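Local coordinates for protein xyloglucan-specific endo-beta-1,4-glucanase BoGH5A (Bacteroides ovatus, PDB 3ZMR) that hydrolyses internal beta-1,4-glucosidic linkages in the backbone of xyloglucan with retention of configuration, releasing xyloglucan oligosaccharides, at residues A[379-384]-A[430-435]. Residues are numbered along the deposited sequence; the frame is centred on the assembly and turned at random.
Sequences SSLNVF and NKLVPL
In the (beta/alpha)8 barrel of this family 5 glycoside hydrolase, the Schellman motif that ends helix 406-429 and leads into the eighth barrel strand, 433-436, packs Asn-430 and Leu-432 against Ser-379 and Leu-381. Ser-379 closes helix 371-379, and Leu-381 lies in the short link to helix 382-386, ahead of the seventh strand, 391-396. Lys-431, with positive phi (65°), is the C-prime residue; Leu-432 N hydrogen-bonds to Cys-427 O and Lys-431 N to Val-428 O. A type I beta turn from Ser-379 to Asn-382 shapes the facing segment, where Asn-382 N donates to Ser-379 O at 3.0 Å.

Two side-by-side contacts join the segments. The leucines cross at about a right angle, and Leu-432 offers both methyls: CD1 meets Leu-381 CD1 at 3.8 Å, and CD2 lies 4.1 Å from Leu-381 CB. Leu-381 also touches Val-313, and Leu-432 touches Val-391. With CG anti to the backbone carbonyl carbon (chi1 -77°), the Asn-430 carboxamide is directed at Ser-379. Its ND2 is held by Thr-426 O and, weakly, by Glu-375 OE1; Ser-379 OG turns instead to Glu-375 O. Asn-430 OD1 lies against carbon, 3.4 Å from Ser-379 CA and 3.6 Å from Ser-379 CB.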
ATOM      1  N   SER A 379     -15.986   3.998   6.108  1.00  9.78           N
ATOM      2  CA  SER A 379     -16.121   5.462   6.169  1.00 10.33           C
ATOM      3  C   SER A 379     -14.975   6.136   6.927  1.00  8.94           C
ATOM      4  O   SER A 379     -14.697   7.318   6.701  1.00 12.08           O
ATOM      5  CB  SER A 379     -17.470   5.878   6.734  1.00 12.94           C
ATOM      6  OG  SER A 379     -17.560   5.698   8.106  1.00 17.99           O
ATOM      7  N   SER A 380     -14.295   5.408   7.816  1.00  9.17           N
ATOM      8  CA  SER A 380     -13.148   5.954   8.557  1.00 10.48           C
ATOM      9  C   SER A 380     -11.983   6.353   7.617  1.00 11.30           C
ATOM     10  O   SER A 380     -11.137   7.159   7.958  1.00 11.35           O
ATOM     11  CB  SER A 380     -12.675   4.993   9.679  1.00 11.68           C
ATOM     12  OG  SER A 380     -11.940   3.889   9.159  1.00 10.59           O
ATOM     13  N   LEU A 381     -11.990   5.802   6.417  1.00  9.45           N
ATOM     14  CA  LEU A 381     -11.019   6.149   5.363  1.00  9.92           C
ATOM     15  C   LEU A 381     -11.245   7.512   4.718  1.00  9.92           C
ATOM     16  O   LEU A 381     -10.418   7.977   3.929  1.00 10.29           O
ATOM     17  CB  LEU A 381     -10.981   5.055   4.294  1.00  8.80           C
ATOM     18  CG  LEU A 381     -10.419   3.709   4.807  1.00 13.58           C
ATOM     19  CD1 LEU A 381     -10.806   2.616   3.813  1.00 15.08           C
ATOM     20  CD2 LEU A 381      -8.913   3.828   4.966  1.00 16.45           C
ATOM     21  N   ASN A 382     -12.342   8.172   5.108  1.00 10.64           N
ATOM     22  CA  ASN A 382     -12.617   9.552   4.664  1.00 10.71           C
ATOM     23  C   ASN A 382     -11.494  10.521   4.989  1.00 11.25           C
ATOM     24  O   ASN A 382     -11.307  11.501   4.291  1.00 10.63           O
ATOM     25  CB  ASN A 382     -14.013  10.061   5.123  1.00 12.33           C
ATOM     26  CG  ASN A 382     -14.178  10.330   6.621  1.00 18.20           C
ATOM     27  OD1 ASN A 382     -13.327  10.106   7.451  1.00 21.28           O
ATOM     28  ND2 ASN A 382     -15.373  10.845   6.961  1.00 37.11           N
ATOM     29  N   VAL A 383     -10.727  10.235   6.040  1.00 10.34           N
ATOM     30  CA  VAL A 383      -9.581  11.088   6.397  1.00 13.32           C
ATOM     31  C   VAL A 383      -8.568  11.160   5.236  1.00 11.84           C
ATOM     32  O   VAL A 383      -7.987  12.210   4.970  1.00 14.84           O
ATOM     33  CB  VAL A 383      -8.924  10.656   7.722  1.00 13.93           C
ATOM     34  CG1 VAL A 383      -8.277   9.288   7.630  1.00 13.09           C
ATOM     35  CG2 VAL A 383      -7.904  11.687   8.167  1.00 22.40           C
ATOM     36  N   PHE A 384      -8.380  10.045   4.534  1.00  9.58           N
ATOM     37  CA  PHE A 384      -7.530  10.029   3.349  1.00  8.94           C
ATOM     38  C   PHE A 384      -8.169  10.725   2.163  1.00  9.04           C
ATOM     39  O   PHE A 384      -7.547  11.594   1.537  1.00  8.88           O
ATOM     40  CB  PHE A 384      -7.103   8.574   3.010  1.00  8.37           C
ATOM     41  CG  PHE A 384      -6.314   7.961   4.119  1.00  9.16           C
ATOM     42  CD1 PHE A 384      -5.037   8.390   4.377  1.00 11.61           C
ATOM     43  CD2 PHE A 384      -6.861   7.002   4.948  1.00 11.13           C
ATOM     44  CE1 PHE A 384      -4.318   7.911   5.455  1.00 14.46           C
ATOM     45  CE2 PHE A 384      -6.135   6.510   6.028  1.00 11.98           C
ATOM     46  CZ  PHE A 384      -4.863   6.935   6.261  1.00 15.97           C
ATOM     47  N   ASN A 430     -18.003   6.050  -0.373  1.00 11.17           N
ATOM     48  CA  ASN A 430     -16.815   6.590   0.275  1.00 15.08           C
ATOM     49  C   ASN A 430     -15.661   6.884  -0.689  1.00 10.10           C
ATOM     50  O   ASN A 430     -14.545   7.221  -0.248  1.00 12.42           O
ATOM     51  CB  ASN A 430     -16.396   5.663   1.411  1.00 12.86           C
ATOM     52  CG  ASN A 430     -17.279   5.846   2.615  1.00 17.95           C
ATOM     53  OD1 ASN A 430     -17.159   6.852   3.303  1.00 20.51           O
ATOM     54  ND2 ASN A 430     -18.195   4.908   2.853  1.00 14.99           N
ATOM     55  N   LYS A 431     -15.932   6.760  -1.977  1.00  9.75           N
ATOM     56  CA  LYS A 431     -14.971   7.050  -3.058  1.00 13.29           C
ATOM     57  C   LYS A 431     -13.759   6.108  -3.055  1.00 11.34           C
ATOM     58  O   LYS A 431     -12.689   6.481  -3.515  1.00 15.53           O
ATOM     59  CB  LYS A 431     -14.551   8.534  -3.042  1.00 13.28           C
ATOM     60  CG  LYS A 431     -15.744   9.506  -3.129  1.00 16.48           C
ATOM     61  CD  LYS A 431     -15.260  10.932  -3.364  1.00 24.57           C
ATOM     62  CE  LYS A 431     -16.391  11.937  -3.537  1.00 41.34           C
ATOM     63  NZ  LYS A 431     -17.330  11.870  -2.391  1.00 37.56           N
ATOM     64  N   LEU A 432     -13.944   4.896  -2.528  1.00  9.35           N
ATOM     65  CA  LEU A 432     -12.917   3.843  -2.496  1.00  8.18           C
ATOM     66  C   LEU A 432     -13.075   2.945  -3.718  1.00  7.21           C
ATOM     67  O   LEU A 432     -14.194   2.729  -4.211  1.00 12.47           O
ATOM     68  CB  LEU A 432     -13.061   2.983  -1.231  1.00  9.34           C
ATOM     69  CG  LEU A 432     -13.378   3.726   0.063  1.00  9.66           C
ATOM     70  CD1 LEU A 432     -13.583   2.708   1.169  1.00 10.36           C
ATOM     71  CD2 LEU A 432     -12.305   4.744   0.428  1.00 10.43           C
ATOM     72  N   VAL A 433     -11.964   2.421  -4.220  1.00  9.55           N
ATOM     73  CA  VAL A 433     -11.981   1.540  -5.381  1.00  8.61           C
ATOM     74  C   VAL A 433     -11.932   0.069  -4.952  1.00  8.94           C
ATOM     75  O   VAL A 433     -10.921  -0.359  -4.410  1.00  9.33           O
ATOM     76  CB  VAL A 433     -10.757   1.793  -6.304  1.00 10.81           C
ATOM     77  CG1 VAL A 433     -10.756   0.866  -7.504  1.00 11.15           C
ATOM     78  CG2 VAL A 433     -10.710   3.256  -6.746  1.00 13.65           C
ATOM     79  N   PRO A 434     -13.016  -0.689  -5.192  1.00  8.23           N
ATOM     80  CA  PRO A 434     -13.077  -2.058  -4.649  1.00  8.66           C
ATOM     81  C   PRO A 434     -12.624  -3.115  -5.655  1.00  7.72           C
ATOM     82  O   PRO A 434     -13.173  -3.167  -6.756  1.00  8.54           O
ATOM     83  CB  PRO A 434     -14.558  -2.223  -4.340  1.00 11.63           C
ATOM     84  CG  PRO A 434     -15.227  -1.456  -5.415  1.00 11.82           C
ATOM     85  CD  PRO A 434     -14.341  -0.252  -5.669  1.00  8.98           C
ATOM     86  N   LEU A 435     -11.650  -3.936  -5.278  1.00  7.18           N
ATOM     87  CA  LEU A 435     -11.134  -5.034  -6.123  1.00  7.27           C
ATOM     88  C   LEU A 435     -11.405  -6.406  -5.472  1.00  6.78           C
ATOM     89  O   LEU A 435     -10.915  -6.716  -4.403  1.00  9.14           O
ATOM     90  CB  LEU A 435      -9.637  -4.870  -6.398  1.00  7.61           C
ATOM     91  CG  LEU A 435      -9.142  -3.494  -6.823  1.00  9.97           C
ATOM     92  CD1 LEU A 435      -7.646  -3.564  -7.082  1.00 11.10           C
ATOM     93  CD2 LEU A 435      -9.884  -3.026  -8.038  1.00 12.66           C
TER